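Local atomic coordinates of tRNA threonylcarbamoyladenosine dehydratase (Escherichia coli, PDB entry 4D79), a protein that catalyses the ATP-dependent dehydration of threonylcarbamoyladenosine at position 37 of tRNAs to its cyclic form, and can accept sulfur from the cysteine desulfurase CsdA in vitro. Residues T172-P176 against F205-L210; L27-A31 against T52-A56; V132-A136 against K180-L185; G40-A45 against T245-F250; Y122-A128 against I147-T152. All coordinates share one frame. Residue numbers count along the deposited sequence, not the author numbering.

Contact 1: T172-P176 against F205-L210; sequences TIQDP and FSTEAL. With K (potassium ion), chain I.
Gln-174, Phe-205 and Leu-210 bury the most surface where irregular segment 172-176 runs beside the end of strand 202-206 and its following turn. Gln-174 CA lies 5.6 Å from Ala-209 CA. Gln-174 takes a left-handed backbone (phi/psi 53/42) and an m,m side chain whose CA-CB bond points toward the other segment, OE1 accepting from Leu-210 N (3.0 Å, 163°). The two backbones wrap a potassium site: K is bound by Gln-174 O (2.6 Å), Ser-206 O (2.4 Å), Glu-208 O (2.6 Å) and a water at 3.0 Å, with Gln-158 completing it. That water donates to Asp-175 OD2 (2.8 Å) and accepts from Ser-206 N (3.0 Å). Asp-175 is the N-cap of helix 176-189, OD1 hydrogen-bonded to Gly-154 N and Ala-178 N. Ser-206 OG accepts from Glu-208 N (3.1 Å), an ST turn. The Phe-205 ring (chi1 p) has Thr-172 CA over one face and Ile-173 O at its edge; its CE2 meets Ile-173 CG1 at 3.8 Å. Leu-210 CD2 packs 3.3 Å from Pro-176 CD.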
# COMPACT_ATOMS: atom_id res chain seq x y z
N THR B 172 -16.77 14.45 2.99
CA THR B 172 -16.58 13.03 3.20
C THR B 172 -17.90 12.35 3.59
O THR B 172 -18.80 12.96 4.19
CB THR B 172 -15.52 12.80 4.27
OG1 THR B 172 -16.01 13.23 5.53
CG2 THR B 172 -14.23 13.55 3.93
N ILE B 173 -18.02 11.07 3.23
CA ILE B 173 -19.13 10.22 3.63
C ILE B 173 -18.59 8.95 4.25
O ILE B 173 -17.43 8.58 4.08
CB ILE B 173 -20.05 9.83 2.47
CG1 ILE B 173 -19.23 9.11 1.37
CG2 ILE B 173 -20.77 11.07 1.93
CD1 ILE B 173 -20.07 8.27 0.43
N GLN B 174 -19.49 8.26 4.97
CA GLN B 174 -19.22 6.94 5.53
C GLN B 174 -17.94 6.93 6.34
O GLN B 174 -17.08 6.07 6.20
CB GLN B 174 -19.21 5.86 4.44
CG GLN B 174 -20.63 5.50 3.98
CD GLN B 174 -21.38 4.64 5.00
OE1 GLN B 174 -20.79 4.07 5.90
NE2 GLN B 174 -22.70 4.64 4.91
N ASP B 175 -17.76 7.99 7.13
CA ASP B 175 -16.50 8.17 7.84
C ASP B 175 -16.79 8.85 9.16
O ASP B 175 -16.74 10.08 9.26
CB ASP B 175 -15.52 8.97 7.00
CG ASP B 175 -14.10 8.85 7.49
OD1 ASP B 175 -13.88 8.82 8.72
OD2 ASP B 175 -13.20 8.77 6.63
N PRO B 176 -17.07 8.08 10.20
CA PRO B 176 -17.44 8.70 11.48
C PRO B 176 -16.32 9.50 12.10
O PRO B 176 -16.60 10.48 12.78
CB PRO B 176 -17.83 7.50 12.36
CG PRO B 176 -18.13 6.40 11.37
CD PRO B 176 -17.27 6.62 10.21
N PHE B 205 -10.51 9.66 2.11
CA PHE B 205 -11.62 8.89 2.64
C PHE B 205 -12.00 7.84 1.60
O PHE B 205 -11.40 7.77 0.54
CB PHE B 205 -12.83 9.79 2.96
CG PHE B 205 -13.63 10.13 1.75
CD1 PHE B 205 -13.10 10.95 0.77
CD2 PHE B 205 -14.89 9.60 1.56
CE1 PHE B 205 -13.81 11.23 -0.40
CE2 PHE B 205 -15.60 9.89 0.39
CZ PHE B 205 -15.07 10.69 -0.58
N SER B 206 -12.98 7.01 1.94
CA SER B 206 -13.50 6.02 1.01
C SER B 206 -15.02 6.08 0.91
O SER B 206 -15.70 6.31 1.91
CB SER B 206 -13.03 4.65 1.42
OG SER B 206 -13.70 3.68 0.64
N THR B 207 -15.54 5.91 -0.30
CA THR B 207 -16.98 5.87 -0.50
C THR B 207 -17.60 4.58 -0.02
O THR B 207 -18.83 4.48 -0.01
CB THR B 207 -17.36 6.05 -1.97
OG1 THR B 207 -16.61 5.14 -2.78
CG2 THR B 207 -17.07 7.49 -2.42
N GLU B 208 -16.79 3.60 0.36
CA GLU B 208 -17.30 2.31 0.81
C GLU B 208 -18.07 2.46 2.13
O GLU B 208 -17.63 3.17 3.04
CB GLU B 208 -16.12 1.35 0.99
CG GLU B 208 -16.49 -0.04 1.48
CD GLU B 208 -15.27 -0.87 1.85
OE1 GLU B 208 -14.12 -0.45 1.57
OE2 GLU B 208 -15.47 -1.91 2.51
N ALA B 209 -19.19 1.76 2.24
CA ALA B 209 -19.95 1.76 3.48
C ALA B 209 -19.18 1.01 4.56
O ALA B 209 -18.54 -0.00 4.29
CB ALA B 209 -21.32 1.11 3.26
N LEU B 210 -19.28 1.48 5.79
CA LEU B 210 -18.52 0.88 6.88
C LEU B 210 -18.99 -0.53 7.18
O LEU B 210 -20.19 -0.83 7.17
CB LEU B 210 -18.63 1.71 8.16
CG LEU B 210 -17.44 2.55 8.58
CD1 LEU B 210 -16.97 3.40 7.43
CD2 LEU B 210 -17.86 3.39 9.77
K K I . -16.09 5.10 3.98
O HOH W 1 -21.86 1.39 7.63
O HOH W 2 -13.70 6.69 4.83

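Contact 2: L27-A31 against T52-A56; sequences LFADA and TGIGA
A Schellman motif ends helix 42-51, and the turn leaving it packs against the C-terminal end of helix 22-29, on the way into strand 56-60 of the Rossmann-like sheet. Gly-53 is its C-prime residue, with positive phi (76/22). The nearest CA pairs are Phe-28 with Ile-54 (4.7 Å) and Ala-29 with Gly-55 (4.0 Å). So close an approach needs a bare backbone at Gly-55: an ideal CB there would lie 1.7 Å from Ala-29 O. Phe-28 O accepts from Gly-55 N (3.0 Å, 142°) and also from Ala-31 N (3.1 Å) within its own segment, while Ala-56 N to Ala-31 O (3.1 Å, 124°) is weak. CA-H...O contacts add Ile-54 CA to Phe-28 O (3.3 Å) and Gly-55 CA to Ala-29 O (3.2 Å). The CA-CB bond of Phe-28 (chi1 m) points toward the second segment, with CB 3.9 Å from Ile-54 CD1 and CE2 4.0 Å from Thr-52 CG2; Leu-257 and Met-261 of helix 242-266 also touch it. Ile-54 (m,m) brings CD1 to 4.2 Å from Ala-31 CB. The polar part of the join is thus carried by main-chain atoms, with apolar side chains packed beside it.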
# COMPACT_ATOMS: atom_id res chain seq x y z
N LEU B 27 13.12 18.54 -6.09
CA LEU B 27 12.08 19.08 -5.20
C LEU B 27 11.85 18.15 -4.02
O LEU B 27 11.72 18.60 -2.88
CB LEU B 27 10.77 19.27 -5.98
CG LEU B 27 9.57 19.84 -5.21
CD1 LEU B 27 9.81 21.32 -4.85
CD2 LEU B 27 8.32 19.67 -6.05
N PHE B 28 11.72 16.84 -4.30
CA PHE B 28 11.52 15.86 -3.25
C PHE B 28 12.73 15.80 -2.31
O PHE B 28 12.57 15.72 -1.08
CB PHE B 28 11.24 14.46 -3.84
CG PHE B 28 9.99 14.37 -4.72
CD1 PHE B 28 9.03 15.37 -4.74
CD2 PHE B 28 9.79 13.24 -5.53
CE1 PHE B 28 7.89 15.24 -5.56
CE2 PHE B 28 8.65 13.13 -6.34
CZ PHE B 28 7.71 14.14 -6.35
N ALA B 29 13.94 15.81 -2.87
CA ALA B 29 15.12 15.73 -2.02
C ALA B 29 15.23 16.93 -1.07
O ALA B 29 15.73 16.81 0.05
CB ALA B 29 16.38 15.61 -2.87
N ASP B 30 14.74 18.08 -1.51
CA ASP B 30 14.78 19.32 -0.75
C ASP B 30 13.61 19.45 0.21
O ASP B 30 13.57 20.41 1.01
CB ASP B 30 14.74 20.52 -1.70
CG ASP B 30 16.01 20.72 -2.46
OD1 ASP B 30 17.04 20.24 -1.99
OD2 ASP B 30 16.00 21.47 -3.46
N ALA B 31 12.65 18.53 0.15
CA ALA B 31 11.42 18.66 0.92
C ALA B 31 11.60 18.12 2.33
O ALA B 31 12.42 17.24 2.58
CB ALA B 31 10.25 17.95 0.25
N THR B 52 10.18 7.46 -2.17
CA THR B 52 10.05 8.39 -3.27
C THR B 52 11.06 9.53 -3.17
O THR B 52 10.90 10.58 -3.80
CB THR B 52 8.61 8.91 -3.36
OG1 THR B 52 7.68 7.81 -3.17
CG2 THR B 52 8.31 9.51 -4.69
N GLY B 53 12.14 9.33 -2.42
CA GLY B 53 13.23 10.29 -2.44
C GLY B 53 12.98 11.56 -1.66
O GLY B 53 13.63 12.55 -1.94
N ILE B 54 12.06 11.56 -0.70
CA ILE B 54 11.88 12.72 0.19
C ILE B 54 13.10 12.85 1.10
O ILE B 54 13.52 11.90 1.76
CB ILE B 54 10.57 12.59 0.98
CG1 ILE B 54 9.37 12.65 0.02
CG2 ILE B 54 10.46 13.64 2.02
CD1 ILE B 54 9.13 14.02 -0.61
N GLY B 55 13.68 14.05 1.14
CA GLY B 55 15.00 14.21 1.73
C GLY B 55 15.04 14.38 3.22
O GLY B 55 16.07 14.10 3.84
N ALA B 56 13.93 14.79 3.82
CA ALA B 56 13.83 14.97 5.26
C ALA B 56 12.43 14.58 5.67
O ALA B 56 11.44 14.99 5.04
CB ALA B 56 14.14 16.39 5.72

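Contact 3: V132-A136 against K180-L185; sequences VRPKA and KLRERL
Val-132, in the t rotamer, points toward helix 176-189 and puts CG1 3.8 Å from Leu-181 CA and 4.0 Å from Arg-184 CB; its CG2 lies 3.9 Å from Lys-180 CB. One turn on, Ala-136 meets three side chains: its CB is 3.8 Å from Leu-181 CD1, 3.9 Å from Arg-184 CG and 4.1 Å from Leu-185 CD2. Leu-181 (t,p) and Leu-185 (m,t) have CA-CB bonds sideways to segment 132-136, but their ends come nearer it. The helical axes approach to 9.3 Å and cross at -60°; the nearest CA pairs, both 5.6 Å, are Val-132 with Leu-181 and Ala-136 with Leu-185. This is helix packing within the ThiF-family fold: helix 132-144, the crossover between strands 124-127 and 149-152, lies against helix 176-189. No hydrogen bond joins the segments. Arg-184 (t,p,p) brings NH1 to 3.4 Å from Arg-133 CG; the like charges Arg-133 NE and Arg-184 NH2 come within 4.3 Å, though Arg-133 is poorly ordered. Lys-135 is extended (t,t,t) up to chi4, which turns to p. Its CE touches Leu-181 CD2 at 3.8 Å, and its NZ forms a salt bridge with Asp-127 and hydrogen bonds with Ile-129 O and Thr-152 O.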
# COMPACT_ATOMS: atom_id res chain seq x y z
N VAL B 132 -9.61 12.26 17.85
CA VAL B 132 -10.20 13.47 17.28
C VAL B 132 -9.60 14.74 17.89
O VAL B 132 -9.42 15.74 17.19
CB VAL B 132 -11.72 13.45 17.41
CG1 VAL B 132 -12.32 14.71 16.82
CG2 VAL B 132 -12.28 12.24 16.71
N ARG B 133 -9.32 14.72 19.20
CA ARG B 133 -8.88 15.93 19.92
C ARG B 133 -7.60 16.50 19.32
O ARG B 133 -7.59 17.66 18.88
CB ARG B 133 -8.67 15.58 21.40
CG ARG B 133 -9.88 15.15 22.23
CD ARG B 133 -9.42 14.79 23.66
NE ARG B 133 -10.48 14.27 24.52
CZ ARG B 133 -10.84 12.99 24.58
NH1 ARG B 133 -10.23 12.07 23.85
NH2 ARG B 133 -11.82 12.61 25.40
N PRO B 134 -6.49 15.76 19.29
CA PRO B 134 -5.27 16.29 18.66
C PRO B 134 -5.40 16.47 17.15
O PRO B 134 -4.74 17.35 16.58
CB PRO B 134 -4.24 15.21 19.01
CG PRO B 134 -5.07 13.94 19.17
CD PRO B 134 -6.32 14.38 19.79
N LYS B 135 -6.19 15.64 16.49
CA LYS B 135 -6.41 15.77 15.05
C LYS B 135 -6.99 17.14 14.72
O LYS B 135 -6.51 17.83 13.81
CB LYS B 135 -7.34 14.66 14.57
CG LYS B 135 -7.33 14.41 13.08
CD LYS B 135 -8.09 13.12 12.79
CE LYS B 135 -8.04 12.75 11.32
NZ LYS B 135 -6.71 12.23 10.89
N ALA B 136 -8.03 17.54 15.45
CA ALA B 136 -8.63 18.85 15.26
C ALA B 136 -7.62 19.97 15.50
O ALA B 136 -7.52 20.90 14.70
CB ALA B 136 -9.84 19.00 16.18
N LYS B 180 -16.87 13.35 13.36
CA LYS B 180 -16.55 13.88 14.68
C LYS B 180 -15.56 15.03 14.58
O LYS B 180 -15.68 16.04 15.31
CB LYS B 180 -15.98 12.77 15.56
CG LYS B 180 -17.01 11.74 15.98
CD LYS B 180 -16.42 10.67 16.90
CE LYS B 180 -15.66 9.62 16.11
NZ LYS B 180 -15.25 8.44 16.93
N LEU B 181 -14.59 14.90 13.66
CA LEU B 181 -13.56 15.91 13.45
C LEU B 181 -14.16 17.22 12.99
O LEU B 181 -13.80 18.29 13.50
CB LEU B 181 -12.55 15.41 12.43
CG LEU B 181 -11.41 16.30 11.99
CD1 LEU B 181 -10.55 16.70 13.20
CD2 LEU B 181 -10.61 15.54 10.92
N ARG B 182 -15.10 17.17 12.05
CA ARG B 182 -15.80 18.38 11.66
C ARG B 182 -16.51 19.01 12.85
O ARG B 182 -16.47 20.23 13.03
CB ARG B 182 -16.82 18.07 10.56
CG ARG B 182 -16.19 17.74 9.22
CD ARG B 182 -17.23 17.74 8.12
NE ARG B 182 -18.23 16.70 8.34
CZ ARG B 182 -18.21 15.49 7.79
NH1 ARG B 182 -17.24 15.14 6.95
NH2 ARG B 182 -19.17 14.64 8.06
N GLU B 183 -17.12 18.20 13.70
CA GLU B 183 -17.84 18.75 14.84
C GLU B 183 -16.89 19.41 15.84
O GLU B 183 -17.19 20.49 16.37
CB GLU B 183 -18.67 17.64 15.51
CG GLU B 183 -19.76 17.05 14.60
CD GLU B 183 -20.48 18.09 13.76
OE1 GLU B 183 -21.29 18.86 14.32
OE2 GLU B 183 -20.23 18.14 12.53
N ARG B 184 -15.73 18.79 16.09
CA ARG B 184 -14.78 19.38 17.03
C ARG B 184 -14.13 20.63 16.46
O ARG B 184 -13.85 21.59 17.19
CB ARG B 184 -13.70 18.38 17.45
CG ARG B 184 -12.90 18.85 18.64
CD ARG B 184 -13.76 18.82 19.90
NE ARG B 184 -13.98 17.46 20.41
CZ ARG B 184 -13.20 16.88 21.31
NH1 ARG B 184 -12.19 17.56 21.85
NH2 ARG B 184 -13.45 15.65 21.72
N LEU B 185 -13.85 20.63 15.16
CA LEU B 185 -13.28 21.82 14.55
C LEU B 185 -14.20 23.02 14.74
O LEU B 185 -13.73 24.13 15.00
CB LEU B 185 -13.03 21.59 13.06
CG LEU B 185 -11.79 20.78 12.70
CD1 LEU B 185 -11.79 20.35 11.23
CD2 LEU B 185 -10.53 21.58 13.03

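Contact 4: G40-A45 against T245-F250; sequences GVGSWA and TATFGF. With ATP (adenosine-5'-triphosphate), chain K.
Gly-40 faces both the nucleotide and helix 242-266: its N donates to ATP O2A (2.7 Å, 137°), and its O accepts from Thr-245 OG1 (2.9 Å). An ideal CB on Gly-40 would come 2.4 Å from ATP O2A, so a bare backbone suits this phosphate contact. Val-41 (t) lays CG2 on Phe-248 CB (3.8 Å) and CG1 near Gly-249 N (3.7 Å). Gly-42 belongs to a GxGxxG pattern, consistent with the glycine-rich turn of a Rossmann-type fold. Trp-44 (chi1 m, chi2 91°) presents a ring face to Ala-246 CB, a CH-pi contact 3.5 Å from the five-membered-ring centroid and 16° off the normal. Trp-44 CB is 3.8 Å from Phe-250 CE1, and Trp-44 NE1 is hydrogen-bonded to Arg-72 O. Ala-45 CA lies 4.4 Å from Gly-249 CA; an ideal CB on Gly-249 would clash with Val-41 O (2.5 Å). Helix 42-51 thus packs on helix 242-266, with Phe-248 reaching strands 164-168 and 202-206 and Phe-250 touching Ala-246 of the second subunit.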
# COMPACT_ATOMS: atom_id res chain seq x y z
N GLY B 40 -1.71 2.68 11.39
CA GLY B 40 -2.24 1.91 10.28
C GLY B 40 -2.18 2.66 8.97
O GLY B 40 -2.00 2.05 7.90
N VAL B 41 -2.27 3.98 9.02
CA VAL B 41 -2.12 4.84 7.85
C VAL B 41 -0.73 5.46 7.77
O VAL B 41 -0.06 5.39 6.73
CB VAL B 41 -3.22 5.93 7.83
CG1 VAL B 41 -2.98 6.92 6.74
CG2 VAL B 41 -4.54 5.30 7.66
N GLY B 42 -0.26 6.05 8.87
CA GLY B 42 0.95 6.86 8.81
C GLY B 42 2.23 6.06 8.60
O GLY B 42 3.20 6.59 8.04
N SER B 43 2.27 4.81 9.07
CA SER B 43 3.51 4.04 8.90
C SER B 43 3.78 3.78 7.42
O SER B 43 4.93 3.90 6.97
CB SER B 43 3.45 2.73 9.70
OG SER B 43 2.50 1.83 9.18
N TRP B 44 2.72 3.51 6.65
CA TRP B 44 2.87 3.34 5.21
C TRP B 44 3.11 4.66 4.50
O TRP B 44 3.86 4.70 3.52
CB TRP B 44 1.65 2.63 4.61
CG TRP B 44 1.32 1.42 5.33
CD1 TRP B 44 0.48 1.33 6.37
CD2 TRP B 44 1.86 0.09 5.13
NE1 TRP B 44 0.42 0.05 6.83
CE2 TRP B 44 1.25 -0.74 6.09
CE3 TRP B 44 2.75 -0.47 4.21
CZ2 TRP B 44 1.53 -2.09 6.19
CZ3 TRP B 44 3.02 -1.82 4.29
CH2 TRP B 44 2.42 -2.62 5.28
N ALA B 45 2.51 5.76 4.97
CA ALA B 45 2.85 7.05 4.38
C ALA B 45 4.35 7.32 4.54
O ALA B 45 5.02 7.78 3.61
CB ALA B 45 2.01 8.16 5.02
N THR B 245 -5.64 0.37 4.81
CA THR B 245 -5.03 1.43 5.61
C THR B 245 -3.76 1.93 4.95
O THR B 245 -3.53 3.14 4.90
CB THR B 245 -4.78 0.97 7.07
OG1 THR B 245 -3.78 -0.04 7.11
CG2 THR B 245 -6.08 0.43 7.73
N ALA B 246 -2.98 1.02 4.34
CA ALA B 246 -1.78 1.45 3.61
C ALA B 246 -2.16 2.28 2.40
O ALA B 246 -1.46 3.25 2.06
CB ALA B 246 -0.95 0.25 3.16
N THR B 247 -3.24 1.90 1.71
CA THR B 247 -3.61 2.68 0.54
C THR B 247 -4.07 4.09 0.93
O THR B 247 -3.86 5.01 0.15
CB THR B 247 -4.65 1.93 -0.29
OG1 THR B 247 -4.08 0.70 -0.72
CG2 THR B 247 -5.02 2.70 -1.54
N PHE B 248 -4.73 4.25 2.09
CA PHE B 248 -4.99 5.60 2.61
C PHE B 248 -3.68 6.41 2.68
O PHE B 248 -3.60 7.53 2.18
CB PHE B 248 -5.64 5.52 3.98
CG PHE B 248 -7.15 5.54 3.98
CD1 PHE B 248 -7.89 4.44 3.53
CD2 PHE B 248 -7.84 6.62 4.53
CE1 PHE B 248 -9.30 4.44 3.57
CE2 PHE B 248 -9.26 6.61 4.58
CZ PHE B 248 -9.98 5.51 4.09
N GLY B 249 -2.64 5.82 3.25
CA GLY B 249 -1.38 6.52 3.37
C GLY B 249 -0.73 6.78 2.03
O GLY B 249 -0.14 7.85 1.82
N PHE B 250 -0.83 5.81 1.09
CA PHE B 250 -0.24 6.00 -0.23
C PHE B 250 -0.99 7.06 -1.03
O PHE B 250 -0.35 7.88 -1.72
CB PHE B 250 -0.21 4.68 -1.03
CG PHE B 250 0.69 3.65 -0.46
CD1 PHE B 250 1.68 3.97 0.44
CD2 PHE B 250 0.55 2.32 -0.85
CE1 PHE B 250 2.50 3.02 0.95
CE2 PHE B 250 1.39 1.35 -0.33
CZ PHE B 250 2.35 1.68 0.54
PG ATP K . -4.38 0.76 18.98
O1G ATP K . -5.11 -0.56 19.13
O2G ATP K . -2.99 0.77 19.56
O3G ATP K . -5.23 1.97 19.30
PB ATP K . -3.47 2.14 16.67
O1B ATP K . -4.07 3.41 17.24
O2B ATP K . -1.97 1.96 16.54
O3B ATP K . -4.13 0.86 17.40
PA ATP K . -4.19 3.06 14.11
O1A ATP K . -5.51 3.77 14.38
O2A ATP K . -3.99 2.36 12.79
O3A ATP K . -4.08 1.90 15.21
O5' ATP K . -2.92 4.04 14.39
C5' ATP K . -3.04 5.42 14.80
C4' ATP K . -1.73 6.11 15.21
O4' ATP K . -1.87 7.55 15.39
C3' ATP K . -1.18 5.58 16.52
O3' ATP K . 0.17 5.09 16.38
C2' ATP K . -1.21 6.78 17.45
O2' ATP K . -0.18 6.74 18.42
C1' ATP K . -1.07 7.97 16.52
N9 ATP K . -1.45 9.24 17.22
C8 ATP K . -2.61 9.39 17.90
N7 ATP K . -2.73 10.62 18.47
C5 ATP K . -1.61 11.28 18.17
C6 ATP K . -1.12 12.63 18.46
N6 ATP K . -1.87 13.44 19.20
N1 ATP K . 0.07 13.01 18.00
C2 ATP K . 0.84 12.17 17.28
N3 ATP K . 0.46 10.91 16.97
C4 ATP K . -0.75 10.39 17.36

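Contact 5: Y122-A128 against I147-T152; sequences YSYVIDA and IPLVTT
Ile-147 brings CG2 to 3.7 Å from Val-125 CG2. Pro-148 O accepts from Val-125 N (2.8 Å), and Pro-148 CB sits over the Tyr-124 ring, 3.5 Å from the centroid and 14° off the normal, as a CH-pi contact. Leu-149 (t,p) pairs with Val-125 (CA-CA 4.6 Å), CD1 lying 3.8 Å from Val-125 CG1; Leu-149 O receives a hydrogen bond (2.7 Å) from a water that accepts from Tyr-124 OH (2.7 Å). Strands 124-127 and 149-152 are parallel (axes 4.8 Å apart, 8°), joined through helix 132-144 as a beta-alpha-beta crossover of the Rossmann-like sheet. Val-150 pairs with Ile-126 (CA-CA 5.2 Å): its N donates to Val-125 O (3.0 Å), and its O accepts from Asp-127 N (2.9 Å, 178°). In the conformer given, Thr-151 OG1 donates a very short hydrogen bond (2.4 Å) to Asp-127 OD2, which also forms a salt bridge with Lys-135. Thr-152 (chi1 p) donates from OG1 to Asp-127 O (2.9 Å), next to Ala-128, which touches ATP.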
# COMPACT_ATOMS: atom_id res chain seq x y z
N TYR B 122 7.47 22.89 7.46
CA TYR B 122 7.37 21.68 6.63
C TYR B 122 6.89 22.02 5.23
O TYR B 122 6.04 22.89 5.05
CB TYR B 122 6.41 20.70 7.27
CG TYR B 122 6.92 20.21 8.60
CD1 TYR B 122 8.08 19.46 8.68
CD2 TYR B 122 6.23 20.49 9.76
CE1 TYR B 122 8.56 19.03 9.89
CE2 TYR B 122 6.70 20.05 10.98
CZ TYR B 122 7.86 19.33 11.04
OH TYR B 122 8.31 18.89 12.26
N SER B 123 7.42 21.29 4.24
CA SER B 123 6.85 21.31 2.89
C SER B 123 5.42 20.77 2.87
O SER B 123 4.62 21.19 2.03
CB SER B 123 7.68 20.47 1.93
OG SER B 123 9.06 20.72 2.08
N TYR B 124 5.10 19.81 3.73
CA TYR B 124 3.79 19.20 3.77
C TYR B 124 3.64 18.51 5.12
O TYR B 124 4.61 17.98 5.66
CB TYR B 124 3.57 18.16 2.64
CG TYR B 124 2.32 18.43 1.83
CD1 TYR B 124 1.05 18.00 2.27
CD2 TYR B 124 2.39 19.12 0.65
CE1 TYR B 124 -0.09 18.28 1.53
CE2 TYR B 124 1.27 19.41 -0.08
CZ TYR B 124 0.04 18.97 0.35
OH TYR B 124 -1.05 19.31 -0.40
N VAL B 125 2.40 18.45 5.61
CA VAL B 125 2.06 17.67 6.79
C VAL B 125 1.05 16.59 6.39
O VAL B 125 0.04 16.89 5.75
CB VAL B 125 1.50 18.57 7.92
CG1 VAL B 125 1.10 17.73 9.14
CG2 VAL B 125 2.55 19.63 8.33
N ILE B 126 1.32 15.36 6.77
CA ILE B 126 0.42 14.24 6.56
C ILE B 126 -0.16 13.86 7.92
O ILE B 126 0.55 13.44 8.85
CB ILE B 126 1.12 13.05 5.88
CG1 ILE B 126 1.63 13.47 4.50
CG2 ILE B 126 0.16 11.86 5.78
CD1 ILE B 126 2.36 12.42 3.78
N ASP B 127 -1.44 14.09 8.07
CA ASP B 127 -2.12 13.88 9.33
C ASP B 127 -2.73 12.49 9.33
O ASP B 127 -3.72 12.24 8.62
CB ASP B 127 -3.18 14.93 9.58
CG ASP B 127 -4.19 14.49 10.59
OD1 ASP B 127 -3.76 13.81 11.53
OD2 ASP B 127 -5.38 14.82 10.46
N ALA B 128 -2.16 11.60 10.14
CA ALA B 128 -2.61 10.21 10.25
C ALA B 128 -2.96 9.90 11.70
O ALA B 128 -2.74 8.78 12.18
CB ALA B 128 -1.54 9.27 9.71
N ILE B 147 -0.31 26.01 6.10
CA ILE B 147 0.68 24.94 6.01
C ILE B 147 0.08 23.82 5.16
O ILE B 147 -1.04 23.37 5.48
CB ILE B 147 1.05 24.44 7.40
CG1 ILE B 147 1.69 25.57 8.25
CG2 ILE B 147 1.92 23.18 7.31
CD1 ILE B 147 1.94 25.17 9.66
N PRO B 148 0.73 23.37 4.09
CA PRO B 148 0.14 22.30 3.27
C PRO B 148 -0.09 21.05 4.09
O PRO B 148 0.79 20.56 4.80
CB PRO B 148 1.19 22.06 2.16
CG PRO B 148 1.97 23.35 2.10
CD PRO B 148 2.01 23.86 3.53
N LEU B 149 -1.31 20.56 4.02
CA LEU B 149 -1.75 19.47 4.86
C LEU B 149 -2.65 18.55 4.06
O LEU B 149 -3.49 19.01 3.28
CB LEU B 149 -2.55 19.98 6.05
CG LEU B 149 -3.35 19.00 6.90
CD1 LEU B 149 -2.46 18.31 7.85
CD2 LEU B 149 -4.48 19.73 7.61
N VAL B 150 -2.52 17.27 4.31
CA VAL B 150 -3.52 16.30 3.88
C VAL B 150 -3.88 15.46 5.09
O VAL B 150 -3.00 15.00 5.82
CB VAL B 150 -3.07 15.45 2.67
CG1 VAL B 150 -1.74 14.73 2.90
CG2 VAL B 150 -4.19 14.46 2.28
N THR B 151 -5.17 15.32 5.34
CA THR B 151 -5.63 14.53 6.47
C THR B 151 -6.27 13.26 5.93
O THR B 151 -6.53 13.11 4.73
CB THR B 151 -6.60 15.32 7.37
OG1 THR B 151 -6.90 14.56 8.56
CG2 THR B 151 -7.91 15.61 6.65
N THR B 152 -6.49 12.32 6.83
CA THR B 152 -7.03 11.03 6.49
C THR B 152 -8.20 10.77 7.43
O THR B 152 -8.11 11.03 8.63
CB THR B 152 -5.96 9.92 6.59
OG1 THR B 152 -5.32 9.97 7.87
CG2 THR B 152 -4.87 10.09 5.52
O HOH W 3 -3.44 18.73 0.62

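Overall arrangement
Contact 5 lies closest to the centre of the chain, about 6 Å away, and touches three others. Lys-135 NZ of contact 3 reaches Asp-127 OD2 at 2.9 Å; Val-41 CG1 of contact 4 meets Thr-152 CG2 at 3.9 Å; Ala-31 CA of contact 2 lies 3.3 Å from Ser-123 OG. Around the ATP pocket gather Gly-40 of contact 4, Ala-128 of contact 5 and Pro-134 of contact 3. Contact 1, which holds the potassium site, touches contact 3 through the hydrogen bond of Thr-172 OG1 with Arg-182 NH1 (2.7 Å) and contact 4 through Phe-205 CA on Phe-248 CE2 (3.8 Å). Contact 2 is far from contact 1, their centres about 31 Å apart.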